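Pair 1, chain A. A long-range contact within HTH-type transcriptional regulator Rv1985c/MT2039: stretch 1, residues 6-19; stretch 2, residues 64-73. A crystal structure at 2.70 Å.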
# COMPACT_ATOMS: atom_id res chain seq x y z
N LEU A 6 35.03 -4.31 7.43
CA LEU A 6 33.96 -5.29 7.24
C LEU A 6 32.97 -5.44 8.42
O LEU A 6 32.69 -6.56 8.86
CB LEU A 6 34.53 -6.66 6.84
CG LEU A 6 35.81 -7.26 7.46
CD1 LEU A 6 35.88 -7.04 8.97
CD2 LEU A 6 35.93 -8.75 7.13
N ASP A 7 32.45 -4.33 8.93
CA ASP A 7 31.31 -4.37 9.86
C ASP A 7 31.72 -4.61 11.32
O ASP A 7 32.80 -4.21 11.73
CB ASP A 7 30.28 -5.40 9.40
CG ASP A 7 29.90 -5.23 7.93
OD1 ASP A 7 29.93 -4.09 7.42
OD2 ASP A 7 29.58 -6.25 7.27
N GLY A 8 30.83 -5.23 12.10
CA GLY A 8 31.15 -5.59 13.48
C GLY A 8 29.99 -5.50 14.47
O GLY A 8 28.96 -6.14 14.29
N PRO A 9 30.19 -4.73 15.55
CA PRO A 9 29.10 -4.37 16.47
C PRO A 9 28.37 -3.17 15.90
O PRO A 9 27.65 -2.47 16.62
CB PRO A 9 29.84 -3.95 17.75
CG PRO A 9 31.33 -4.05 17.45
CD PRO A 9 31.46 -4.11 15.96
N GLN A 10 28.59 -2.92 14.61
CA GLN A 10 27.89 -1.87 13.87
C GLN A 10 26.51 -2.40 13.48
O GLN A 10 25.50 -1.70 13.64
CB GLN A 10 28.68 -1.48 12.62
CG GLN A 10 29.97 -0.71 12.89
CD GLN A 10 30.79 -0.45 11.62
OE1 GLN A 10 31.29 0.66 11.41
NE2 GLN A 10 30.93 -1.46 10.78
N LEU A 11 26.48 -3.64 12.99
CA LEU A 11 25.24 -4.35 12.72
C LEU A 11 24.43 -4.41 13.98
O LEU A 11 23.22 -4.17 13.98
CB LEU A 11 25.53 -5.78 12.27
CG LEU A 11 26.41 -5.91 11.03
CD1 LEU A 11 27.03 -7.29 10.94
CD2 LEU A 11 25.60 -5.59 9.79
N ALA A 12 25.09 -4.75 15.08
CA ALA A 12 24.43 -4.83 16.36
C ALA A 12 23.60 -3.57 16.55
O ALA A 12 22.42 -3.63 16.87
CB ALA A 12 25.45 -4.98 17.48
N ALA A 13 24.24 -2.43 16.33
CA ALA A 13 23.61 -1.13 16.47
C ALA A 13 22.36 -1.01 15.60
O ALA A 13 21.28 -0.65 16.09
CB ALA A 13 24.59 -0.03 16.11
N LEU A 14 22.52 -1.32 14.32
CA LEU A 14 21.43 -1.31 13.37
C LEU A 14 20.25 -2.12 13.89
O LEU A 14 19.19 -1.58 14.21
CB LEU A 14 21.91 -1.93 12.06
CG LEU A 14 20.95 -1.80 10.89
CD1 LEU A 14 20.54 -0.35 10.75
CD2 LEU A 14 21.59 -2.28 9.61
N ALA A 15 20.48 -3.43 13.99
CA ALA A 15 19.46 -4.40 14.35
C ALA A 15 18.72 -3.98 15.61
O ALA A 15 17.51 -4.18 15.73
CB ALA A 15 20.08 -5.78 14.54
N ALA A 16 19.46 -3.39 16.54
CA ALA A 16 18.89 -2.92 17.79
C ALA A 16 18.01 -1.71 17.54
O ALA A 16 16.90 -1.62 18.05
CB ALA A 16 19.98 -2.59 18.78
N VAL A 17 18.51 -0.78 16.73
CA VAL A 17 17.77 0.44 16.44
C VAL A 17 16.50 0.16 15.65
O VAL A 17 15.51 0.88 15.79
CB VAL A 17 18.65 1.46 15.70
CG1 VAL A 17 17.81 2.63 15.21
CG2 VAL A 17 19.76 1.95 16.60
N VAL A 18 16.51 -0.88 14.82
CA VAL A 18 15.32 -1.20 14.04
C VAL A 18 14.31 -2.04 14.81
O VAL A 18 13.12 -1.75 14.80
CB VAL A 18 15.68 -1.90 12.73
CG1 VAL A 18 14.48 -2.68 12.22
CG2 VAL A 18 16.14 -0.87 11.70
N GLU A 19 14.79 -3.08 15.48
CA GLU A 19 13.91 -3.94 16.26
C GLU A 19 13.27 -3.18 17.43
O GLU A 19 12.23 -3.59 17.94
CB GLU A 19 14.68 -5.16 16.76
CG GLU A 19 13.81 -6.30 17.27
CD GLU A 19 14.58 -7.60 17.44
OE1 GLU A 19 15.72 -7.70 16.92
OE2 GLU A 19 14.05 -8.53 18.09
N ALA A 64 17.69 -0.79 1.77
CA ALA A 64 19.06 -1.26 1.65
C ALA A 64 19.58 -1.77 2.97
O ALA A 64 20.63 -2.40 3.03
CB ALA A 64 19.96 -0.17 1.12
N GLY A 65 18.86 -1.48 4.03
CA GLY A 65 19.25 -1.94 5.35
C GLY A 65 18.70 -3.31 5.68
O GLY A 65 19.11 -3.92 6.67
N ILE A 66 17.77 -3.80 4.88
CA ILE A 66 17.22 -5.14 5.09
C ILE A 66 18.32 -6.20 5.12
O ILE A 66 18.44 -6.93 6.10
CB ILE A 66 16.13 -5.50 4.04
CG1 ILE A 66 14.73 -5.16 4.57
CG2 ILE A 66 16.18 -6.99 3.71
CD1 ILE A 66 14.33 -3.71 4.40
N PRO A 67 19.14 -6.29 4.06
CA PRO A 67 20.19 -7.32 4.03
C PRO A 67 21.15 -7.29 5.22
O PRO A 67 21.57 -8.34 5.68
CB PRO A 67 20.92 -7.01 2.73
CG PRO A 67 19.90 -6.33 1.88
CD PRO A 67 19.08 -5.52 2.81
N LEU A 68 21.51 -6.11 5.72
CA LEU A 68 22.37 -6.06 6.91
C LEU A 68 21.59 -6.43 8.17
O LEU A 68 22.17 -6.85 9.16
CB LEU A 68 23.01 -4.68 7.07
CG LEU A 68 23.64 -3.97 5.87
CD1 LEU A 68 24.56 -2.86 6.36
CD2 LEU A 68 24.41 -4.93 4.96
N LEU A 69 20.28 -6.25 8.14
CA LEU A 69 19.42 -6.68 9.24
C LEU A 69 19.53 -8.17 9.39
O LEU A 69 19.71 -8.70 10.49
CB LEU A 69 17.98 -6.32 8.95
CG LEU A 69 17.52 -5.00 9.54
CD1 LEU A 69 16.02 -5.00 9.62
CD2 LEU A 69 18.14 -4.82 10.91
N ARG A 70 19.39 -8.85 8.26
CA ARG A 70 19.55 -10.29 8.18
C ARG A 70 20.96 -10.67 8.60
O ARG A 70 21.15 -11.55 9.44
CB ARG A 70 19.28 -10.76 6.75
CG ARG A 70 19.43 -12.25 6.55
CD ARG A 70 18.92 -12.69 5.18
NE ARG A 70 19.83 -12.27 4.13
CZ ARG A 70 19.59 -11.27 3.28
NH1 ARG A 70 18.45 -10.59 3.35
NH2 ARG A 70 20.50 -10.98 2.36
N LEU A 71 21.94 -9.97 8.03
CA LEU A 71 23.34 -10.20 8.34
C LEU A 71 23.60 -10.18 9.84
O LEU A 71 24.33 -11.02 10.37
CB LEU A 71 24.21 -9.15 7.66
CG LEU A 71 25.71 -9.31 7.90
CD1 LEU A 71 26.19 -10.65 7.37
CD2 LEU A 71 26.48 -8.18 7.25
N ALA A 72 23.01 -9.21 10.52
CA ALA A 72 23.19 -9.09 11.95
C ALA A 72 22.69 -10.35 12.67
O ALA A 72 23.31 -10.82 13.63
CB ALA A 72 22.48 -7.84 12.47
N ALA A 73 21.57 -10.89 12.20
CA ALA A 73 20.91 -11.99 12.91
C ALA A 73 21.53 -13.35 12.61
O ALA A 73 21.57 -14.22 13.48
CB ALA A 73 19.43 -12.00 12.63

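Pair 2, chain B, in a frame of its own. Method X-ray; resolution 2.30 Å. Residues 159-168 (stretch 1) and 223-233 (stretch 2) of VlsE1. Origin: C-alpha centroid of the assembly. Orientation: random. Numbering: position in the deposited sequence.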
# COMPACT_ATOMS: atom_id res chain seq x y z
N ILE B 159 -2.39 1.25 -8.35
CA ILE B 159 -2.35 0.39 -7.18
C ILE B 159 -3.38 0.89 -6.17
O ILE B 159 -4.10 0.10 -5.57
CB ILE B 159 -0.93 0.35 -6.57
CG1 ILE B 159 0.00 -0.41 -7.53
CG2 ILE B 159 -0.94 -0.34 -5.21
CD1 ILE B 159 1.43 -0.51 -7.03
N ALA B 160 -3.45 2.21 -6.02
CA ALA B 160 -4.40 2.83 -5.09
C ALA B 160 -5.85 2.55 -5.52
O ALA B 160 -6.69 2.13 -4.71
CB ALA B 160 -4.16 4.33 -5.01
N LYS B 161 -6.14 2.78 -6.80
CA LYS B 161 -7.48 2.57 -7.31
C LYS B 161 -7.87 1.11 -7.16
O LYS B 161 -9.02 0.80 -6.83
CB LYS B 161 -7.57 2.99 -8.78
CG LYS B 161 -8.93 2.74 -9.40
CD LYS B 161 -8.97 3.25 -10.83
CE LYS B 161 -10.33 3.01 -11.46
NZ LYS B 161 -10.39 3.54 -12.85
N GLY B 162 -6.92 0.22 -7.39
CA GLY B 162 -7.21 -1.20 -7.25
C GLY B 162 -7.62 -1.47 -5.82
O GLY B 162 -8.62 -2.13 -5.56
N ILE B 163 -6.83 -0.94 -4.89
CA ILE B 163 -7.11 -1.10 -3.46
C ILE B 163 -8.46 -0.51 -3.09
O ILE B 163 -9.21 -1.10 -2.32
CB ILE B 163 -6.00 -0.46 -2.61
CG1 ILE B 163 -4.70 -1.24 -2.80
CG2 ILE B 163 -6.41 -0.42 -1.15
CD1 ILE B 163 -3.57 -0.79 -1.93
N LYS B 164 -8.79 0.66 -3.64
CA LYS B 164 -10.09 1.27 -3.37
C LYS B 164 -11.20 0.34 -3.87
O LYS B 164 -12.20 0.12 -3.17
CB LYS B 164 -10.21 2.64 -4.04
CG LYS B 164 -11.59 3.29 -3.82
CD LYS B 164 -11.61 4.76 -4.22
CE LYS B 164 -11.83 4.95 -5.70
NZ LYS B 164 -13.25 4.70 -6.10
N GLU B 165 -11.04 -0.19 -5.08
CA GLU B 165 -12.03 -1.10 -5.66
C GLU B 165 -12.18 -2.36 -4.81
O GLU B 165 -13.29 -2.86 -4.61
CB GLU B 165 -11.63 -1.47 -7.09
CG GLU B 165 -12.14 -0.49 -8.16
CD GLU B 165 -11.35 -0.53 -9.46
OE1 GLU B 165 -10.91 -1.63 -9.87
OE2 GLU B 165 -11.17 0.54 -10.07
N ILE B 166 -11.06 -2.87 -4.31
CA ILE B 166 -11.10 -4.07 -3.49
C ILE B 166 -11.91 -3.81 -2.22
O ILE B 166 -12.82 -4.56 -1.89
CB ILE B 166 -9.69 -4.51 -3.09
CG1 ILE B 166 -8.97 -5.14 -4.29
CG2 ILE B 166 -9.77 -5.48 -1.92
CD1 ILE B 166 -7.52 -5.50 -4.02
N VAL B 167 -11.56 -2.72 -1.54
CA VAL B 167 -12.22 -2.33 -0.30
C VAL B 167 -13.71 -2.05 -0.48
O VAL B 167 -14.51 -2.41 0.37
CB VAL B 167 -11.53 -1.08 0.32
CG1 VAL B 167 -12.23 -0.69 1.63
CG2 VAL B 167 -10.05 -1.38 0.56
N GLU B 168 -14.09 -1.42 -1.59
CA GLU B 168 -15.50 -1.13 -1.84
C GLU B 168 -16.26 -2.42 -2.17
O GLU B 168 -17.37 -2.64 -1.68
CB GLU B 168 -15.66 -0.12 -2.98
CG GLU B 168 -14.83 1.15 -2.79
CD GLU B 168 -15.25 2.29 -3.70
OE1 GLU B 168 -15.50 2.06 -4.90
OE2 GLU B 168 -15.31 3.44 -3.21
N ILE B 223 -3.73 2.22 7.48
CA ILE B 223 -2.95 2.53 6.29
C ILE B 223 -3.80 2.23 5.05
O ILE B 223 -3.75 2.96 4.06
CB ILE B 223 -1.65 1.70 6.23
CG1 ILE B 223 -0.80 1.99 7.48
CG2 ILE B 223 -0.86 2.07 5.00
CD1 ILE B 223 0.36 1.01 7.69
N LEU B 224 -4.59 1.17 5.12
CA LEU B 224 -5.47 0.77 4.03
C LEU B 224 -6.49 1.88 3.78
O LEU B 224 -6.69 2.30 2.64
CB LEU B 224 -6.21 -0.52 4.38
CG LEU B 224 -6.28 -1.66 3.35
CD1 LEU B 224 -7.43 -2.59 3.73
CD2 LEU B 224 -6.50 -1.11 1.96
N SER B 225 -7.12 2.34 4.85
CA SER B 225 -8.13 3.40 4.76
C SER B 225 -7.53 4.67 4.16
O SER B 225 -8.14 5.32 3.31
CB SER B 225 -8.71 3.69 6.15
OG SER B 225 -9.82 4.57 6.07
N ALA B 226 -6.33 5.04 4.62
CA ALA B 226 -5.68 6.24 4.10
C ALA B 226 -5.46 6.14 2.58
O ALA B 226 -5.52 7.15 1.88
CB ALA B 226 -4.33 6.46 4.82
N ILE B 227 -5.19 4.94 2.08
CA ILE B 227 -4.98 4.77 0.65
C ILE B 227 -6.32 4.83 -0.09
O ILE B 227 -6.42 5.41 -1.17
CB ILE B 227 -4.28 3.42 0.33
CG1 ILE B 227 -2.84 3.44 0.89
CG2 ILE B 227 -4.25 3.20 -1.19
CD1 ILE B 227 -2.11 2.09 0.82
N VAL B 228 -7.35 4.24 0.50
CA VAL B 228 -8.67 4.26 -0.09
C VAL B 228 -9.16 5.71 -0.27
O VAL B 228 -9.68 6.08 -1.33
CB VAL B 228 -9.67 3.50 0.80
CG1 VAL B 228 -11.06 3.60 0.22
CG2 VAL B 228 -9.24 2.05 0.92
N THR B 229 -8.99 6.53 0.76
CA THR B 229 -9.41 7.94 0.73
C THR B 229 -8.59 8.69 -0.31
O THR B 229 -9.11 9.49 -1.08
CB THR B 229 -9.20 8.62 2.10
OG1 THR B 229 -9.93 7.91 3.11
CG2 THR B 229 -9.66 10.06 2.08
N ALA B 230 -7.29 8.43 -0.31
CA ALA B 230 -6.39 9.08 -1.24
C ALA B 230 -6.82 8.86 -2.69
O ALA B 230 -6.81 9.78 -3.49
CB ALA B 230 -4.98 8.56 -1.04
N ALA B 231 -7.21 7.63 -3.01
CA ALA B 231 -7.64 7.28 -4.36
C ALA B 231 -8.81 8.14 -4.84
O ALA B 231 -9.05 8.26 -6.03
CB ALA B 231 -8.02 5.80 -4.43
N ASP B 232 -9.53 8.73 -3.89
CA ASP B 232 -10.67 9.57 -4.22
C ASP B 232 -10.32 11.05 -4.34
O ASP B 232 -11.15 11.85 -4.75
CB ASP B 232 -11.78 9.36 -3.18
CG ASP B 232 -12.50 8.03 -3.36
OD1 ASP B 232 -13.24 7.90 -4.36
OD2 ASP B 232 -12.32 7.12 -2.53
N ALA B 233 -9.09 11.41 -3.99
CA ALA B 233 -8.66 12.80 -4.09
C ALA B 233 -8.68 13.22 -5.55
O ALA B 233 -8.77 12.39 -6.45
CB ALA B 233 -7.25 12.95 -3.51
O HOH W 1 -13.17 7.28 -7.29

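Both pairs cross two helices at nearly the same angle. In pair 1 the signed crossing angle is -110°, and the axes approach to 8.8 Å. In pair 2 the values are -109° and 8.3 Å. Fourteen central residues superpose with an RMSD of 0.5 Å. No hydrogen bond joins the two stretches in either pair, so packing of side chains carries most of each contact. The buried surface is similar, 415 Å² in pair 1 and 457 Å² in pair 2.

Leu11(A) matches Ala160(B). Leu11(A) is the larger residue and reaches several partners. Its CD2 lies 3.7 Å from Leu71(A) CD2, and its CB lies 3.7 Å from Ala72(A) CB. Ala160(B) has only a methyl group. Its CB sits 4.0 Å from Ile227(B) CG2 and 4.2 Å from Ala231(B) CB. Ala230(B), the match of Leu71(A), is also small and makes no contact across the stretches. Ala72(A) and Ala231(B) are alanine in both pairs, and both point toward the other stretch.

Leu14(A) matches Ile163(B), and both point toward the partner. Leu14(A) CD2 packs 3.8 Å from Leu68(A) CB. Ile163(B) CD1 is 4.1 Å from Ile227(B) CG2, at the position equivalent to Leu68(A). Gly65(A) matches Leu224(B), and the two differ greatly in bulk. Gly65(A) offers no side chain, and its O lies 4.2 Å from Leu14(A) CD2. Leu224(B) instead sends CD2 to 3.2 Å from Ile163(B) CG2, a tight apolar contact. The same CD2 is 3.8 Å from Val167(B) CG2.

Val18(A) and Val167(B) are valine in both pairs, each with chi1 in t. Val18(A) CG1 meets Leu69(A) CD1 at 3.8 Å. Val167(B) CG2 meets Val228(B) CG2 at 3.5 Å. Leu69(A) and Val228(B) are matched, so an apolar pair recurs here.

Ala15(A) and Lys164(B) differ in chemistry. Ala15(A) CB rests 3.8 Å from Ala72(A) CB. Lys164(B) lays its aliphatic chain over the same site, with CD 3.7 Å from Ala231(B) CB. Its charged end continues to Asp232(B), which matches Ala73(A). Lys164(B) NZ and Asp232(B) OD1 form a long salt bridge at 3.6 Å. Water 1 links the same two atoms: it accepts from Lys164(B) NZ at 2.8 Å and donates to Asp232(B) OD1 at 3.0 Å. Pair 1 has alanine at both of these positions and no such polar link.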